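Local coordinates for angiotensin-converting enzyme (Anopheles gambiae, PDB 6S1Y), which is a zinc metallopeptidase of the angiotensin-converting enzyme family that probably removes dipeptides from the C-terminal ends of peptide substrates, at residues I214-V225 with Y422-P433. Residues are numbered along the deposited sequence; the frame is centred on the assembly and turned at random.
Sequences IRPLYEQLHAYV and YRAGVTKLVFLP
L221 and Y218 on helix 203-233 pack against the break between helices 414-429 and 431-447, buried in the helical fold of the ACE family beside the pocket residue F431. The axes of the segments 214-225 and 422-429 cross at -112°, 10.9 Å apart at their closest. L221 enters between Y422, G425 and V430. Its CG lies anti to the backbone N (chi1 -177°), which carries both methyls across to the other helix. L221 CD2 lies 3.5 Å from G425 O and 3.7 Å from V430 CG1. L221 CD1 meets Y422 CE1 at 3.8 Å. G425 has no side chain, so the methyl can lie close to the backbone. The I214 and L429 side chains slide past each other in opposite directions, with I214 CG2 4.2 Å from L429 CD1.

At the break, P433 CG sits over the centre of one face of the Y218 ring, a CH-pi contact 3.9 Å from the centroid. H222 CB covers part of the opposite face, and V430 CB lies at the ring edge. One water donates to both Y218 OH and V430 O. Y218 OH is also hydrogen-bonded to S467 O. At the far end, the Y224 and Y422 rings meet obliquely, with planes at 76°. Y422 OH is hydrogen-bonded to T264 OG1, outside the two segments.

F431 turns away from this helix and touches the bound gamma-glutamyl ligand. No direct hydrogen bond joins the two segments. The contact is mainly apolar, with one CH-pi contact and one bridging water. V430 and P433 flank F431 and pack on Y218, consistent with fixing the chain there.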
# COMPACT_ATOMS: atom_id res chain seq x y z
N ILE A 214 -13.47 -11.30 -7.68
CA ILE A 214 -12.15 -11.87 -7.43
C ILE A 214 -12.23 -13.24 -6.75
O ILE A 214 -11.41 -14.12 -7.01
CB ILE A 214 -11.38 -10.84 -6.59
CG1 ILE A 214 -11.03 -9.63 -7.47
CG2 ILE A 214 -10.15 -11.41 -5.92
CD1 ILE A 214 -10.40 -10.00 -8.75
N ARG A 215 -13.23 -13.45 -5.89
CA ARG A 215 -13.23 -14.60 -4.99
C ARG A 215 -13.03 -15.94 -5.69
O ARG A 215 -12.21 -16.73 -5.21
CB ARG A 215 -14.54 -14.60 -4.18
CG ARG A 215 -14.65 -15.72 -3.16
CD ARG A 215 -16.09 -15.91 -2.58
NE ARG A 215 -17.07 -16.01 -3.66
CZ ARG A 215 -17.25 -17.11 -4.41
NH1 ARG A 215 -18.15 -17.11 -5.38
NH2 ARG A 215 -16.51 -18.19 -4.20
N PRO A 216 -13.69 -16.25 -6.81
CA PRO A 216 -13.49 -17.60 -7.38
C PRO A 216 -12.06 -17.83 -7.80
O PRO A 216 -11.51 -18.93 -7.63
CB PRO A 216 -14.47 -17.63 -8.57
CG PRO A 216 -15.45 -16.55 -8.30
CD PRO A 216 -14.65 -15.47 -7.60
N LEU A 217 -11.43 -16.80 -8.35
CA LEU A 217 -10.03 -16.92 -8.75
C LEU A 217 -9.15 -17.03 -7.51
O LEU A 217 -8.30 -17.93 -7.42
CB LEU A 217 -9.66 -15.72 -9.64
CG LEU A 217 -10.74 -15.52 -10.75
CD1 LEU A 217 -11.99 -14.70 -10.34
CD2 LEU A 217 -10.16 -14.92 -12.03
N TYR A 218 -9.37 -16.16 -6.53
CA TYR A 218 -8.58 -16.25 -5.31
C TYR A 218 -8.73 -17.62 -4.65
O TYR A 218 -7.76 -18.17 -4.11
CB TYR A 218 -8.97 -15.15 -4.34
CG TYR A 218 -8.22 -15.32 -3.02
CD1 TYR A 218 -6.88 -15.02 -2.94
CD2 TYR A 218 -8.86 -15.81 -1.88
CE1 TYR A 218 -6.18 -15.19 -1.78
CE2 TYR A 218 -8.16 -15.98 -0.69
CZ TYR A 218 -6.80 -15.66 -0.66
OH TYR A 218 -6.05 -15.80 0.48
N GLU A 219 -9.93 -18.21 -4.68
CA GLU A 219 -10.09 -19.49 -3.98
C GLU A 219 -9.39 -20.62 -4.73
O GLU A 219 -8.84 -21.53 -4.09
CB GLU A 219 -11.58 -19.78 -3.74
CG GLU A 219 -12.16 -18.77 -2.70
CD GLU A 219 -13.61 -19.01 -2.28
OE1 GLU A 219 -13.94 -18.54 -1.17
OE2 GLU A 219 -14.41 -19.63 -3.04
N GLN A 220 -9.37 -20.60 -6.06
CA GLN A 220 -8.58 -21.58 -6.78
C GLN A 220 -7.09 -21.45 -6.46
O GLN A 220 -6.40 -22.46 -6.28
CB GLN A 220 -8.82 -21.45 -8.28
CG GLN A 220 -10.26 -21.79 -8.70
CD GLN A 220 -10.61 -23.24 -8.41
OE1 GLN A 220 -9.83 -24.14 -8.68
NE2 GLN A 220 -11.80 -23.45 -7.84
N LEU A 221 -6.57 -20.23 -6.36
CA LEU A 221 -5.14 -20.05 -6.12
C LEU A 221 -4.79 -20.46 -4.70
O LEU A 221 -3.82 -21.21 -4.48
CB LEU A 221 -4.75 -18.59 -6.34
CG LEU A 221 -3.27 -18.27 -6.18
CD1 LEU A 221 -2.41 -19.11 -7.16
CD2 LEU A 221 -3.01 -16.77 -6.40
N HIS A 222 -5.55 -19.95 -3.72
CA HIS A 222 -5.46 -20.42 -2.35
C HIS A 222 -5.43 -21.93 -2.27
O HIS A 222 -4.66 -22.51 -1.49
CB HIS A 222 -6.65 -19.87 -1.57
CG HIS A 222 -6.76 -20.39 -0.18
ND1 HIS A 222 -7.15 -21.68 0.10
CD2 HIS A 222 -6.54 -19.80 1.02
CE1 HIS A 222 -7.14 -21.87 1.40
NE2 HIS A 222 -6.78 -20.74 1.98
N ALA A 223 -6.28 -22.60 -3.04
CA ALA A 223 -6.35 -24.06 -2.95
C ALA A 223 -5.08 -24.72 -3.47
O ALA A 223 -4.63 -25.73 -2.93
CB ALA A 223 -7.56 -24.57 -3.72
N TYR A 224 -4.49 -24.17 -4.53
CA TYR A 224 -3.25 -24.74 -5.05
C TYR A 224 -2.10 -24.53 -4.07
O TYR A 224 -1.35 -25.46 -3.76
CB TYR A 224 -2.92 -24.13 -6.41
CG TYR A 224 -1.74 -24.82 -7.08
CD1 TYR A 224 -1.93 -25.99 -7.79
CD2 TYR A 224 -0.45 -24.32 -6.95
CE1 TYR A 224 -0.87 -26.65 -8.38
CE2 TYR A 224 0.64 -24.96 -7.57
CZ TYR A 224 0.42 -26.13 -8.27
OH TYR A 224 1.46 -26.78 -8.87
N VAL A 225 -1.96 -23.32 -3.54
CA VAL A 225 -0.89 -23.04 -2.57
C VAL A 225 -1.01 -23.98 -1.38
O VAL A 225 -0.02 -24.58 -0.94
CB VAL A 225 -0.93 -21.56 -2.14
CG1 VAL A 225 0.06 -21.29 -1.01
CG2 VAL A 225 -0.63 -20.66 -3.32
N TYR A 422 1.70 -17.76 -12.30
CA TYR A 422 1.59 -18.16 -10.90
C TYR A 422 2.27 -17.15 -10.00
O TYR A 422 1.66 -16.64 -9.05
CB TYR A 422 2.21 -19.54 -10.72
CG TYR A 422 2.15 -20.05 -9.32
CD1 TYR A 422 0.93 -20.48 -8.77
CD2 TYR A 422 3.30 -20.10 -8.53
CE1 TYR A 422 0.87 -20.96 -7.46
CE2 TYR A 422 3.25 -20.59 -7.23
CZ TYR A 422 2.03 -21.01 -6.70
OH TYR A 422 1.95 -21.49 -5.42
N ARG A 423 3.53 -16.84 -10.27
CA ARG A 423 4.22 -15.83 -9.49
C ARG A 423 3.39 -14.55 -9.41
O ARG A 423 3.21 -13.99 -8.32
CB ARG A 423 5.60 -15.53 -10.09
CG ARG A 423 6.29 -14.34 -9.38
CD ARG A 423 7.75 -14.17 -9.78
NE ARG A 423 8.58 -15.17 -9.14
CZ ARG A 423 9.05 -15.07 -7.90
NH1 ARG A 423 8.79 -13.99 -7.17
NH2 ARG A 423 9.79 -16.04 -7.39
N ALA A 424 2.87 -14.08 -10.55
CA ALA A 424 2.08 -12.85 -10.50
C ALA A 424 0.87 -13.02 -9.57
O ALA A 424 0.56 -12.13 -8.78
CB ALA A 424 1.63 -12.43 -11.91
N GLY A 425 0.18 -14.16 -9.65
CA GLY A 425 -0.99 -14.37 -8.79
C GLY A 425 -0.65 -14.32 -7.31
O GLY A 425 -1.38 -13.70 -6.52
N VAL A 426 0.44 -14.98 -6.91
CA VAL A 426 0.73 -15.04 -5.49
C VAL A 426 1.35 -13.74 -5.01
O VAL A 426 1.39 -13.49 -3.80
CB VAL A 426 1.63 -16.24 -5.14
CG1 VAL A 426 0.89 -17.54 -5.39
CG2 VAL A 426 2.94 -16.23 -5.92
N THR A 427 1.83 -12.91 -5.93
CA THR A 427 2.39 -11.62 -5.58
C THR A 427 1.30 -10.58 -5.42
O THR A 427 1.31 -9.81 -4.46
CB THR A 427 3.39 -11.14 -6.66
OG1 THR A 427 4.45 -12.09 -6.81
CG2 THR A 427 3.96 -9.77 -6.29
N LYS A 428 0.35 -10.55 -6.35
CA LYS A 428 -0.62 -9.46 -6.46
C LYS A 428 -2.06 -9.87 -6.22
O LYS A 428 -2.79 -9.15 -5.55
CB LYS A 428 -0.52 -8.78 -7.84
CG LYS A 428 0.93 -8.34 -8.19
CD LYS A 428 1.00 -7.21 -9.19
CE LYS A 428 0.50 -5.88 -8.59
NZ LYS A 428 1.48 -5.12 -7.74
N LEU A 429 -2.51 -11.01 -6.75
CA LEU A 429 -3.94 -11.29 -6.62
C LEU A 429 -4.32 -11.52 -5.17
O LEU A 429 -5.38 -11.05 -4.73
CB LEU A 429 -4.33 -12.48 -7.48
CG LEU A 429 -5.82 -12.76 -7.40
CD1 LEU A 429 -6.61 -11.66 -8.10
CD2 LEU A 429 -6.14 -14.09 -8.01
N VAL A 430 -3.49 -12.23 -4.39
CA VAL A 430 -3.86 -12.56 -3.03
C VAL A 430 -3.96 -11.33 -2.13
O VAL A 430 -4.52 -11.41 -1.02
CB VAL A 430 -2.86 -13.56 -2.41
CG1 VAL A 430 -2.73 -14.80 -3.28
CG2 VAL A 430 -1.53 -12.91 -2.21
N PHE A 431 -3.42 -10.20 -2.55
CA PHE A 431 -3.38 -9.00 -1.71
C PHE A 431 -4.75 -8.34 -1.61
O PHE A 431 -5.07 -7.71 -0.59
CB PHE A 431 -2.30 -8.06 -2.26
CG PHE A 431 -2.25 -6.72 -1.60
CD1 PHE A 431 -1.57 -6.55 -0.41
CD2 PHE A 431 -2.84 -5.63 -2.19
CE1 PHE A 431 -1.53 -5.32 0.20
CE2 PHE A 431 -2.82 -4.40 -1.57
CZ PHE A 431 -2.16 -4.25 -0.38
N LEU A 432 -5.58 -8.47 -2.62
CA LEU A 432 -6.87 -7.77 -2.60
C LEU A 432 -7.76 -8.19 -1.45
O LEU A 432 -8.22 -7.30 -0.71
CB LEU A 432 -7.57 -7.96 -3.96
CG LEU A 432 -6.86 -7.12 -5.02
CD1 LEU A 432 -6.71 -7.86 -6.29
CD2 LEU A 432 -7.62 -5.84 -5.27
N PRO A 433 -8.02 -9.47 -1.21
CA PRO A 433 -8.77 -9.83 0.00
C PRO A 433 -8.11 -9.33 1.27
O PRO A 433 -8.81 -8.91 2.20
CB PRO A 433 -8.82 -11.37 -0.05
CG PRO A 433 -8.55 -11.71 -1.53
CD PRO A 433 -7.63 -10.64 -2.01
O HOH W 1 -5.34 -13.06 1.02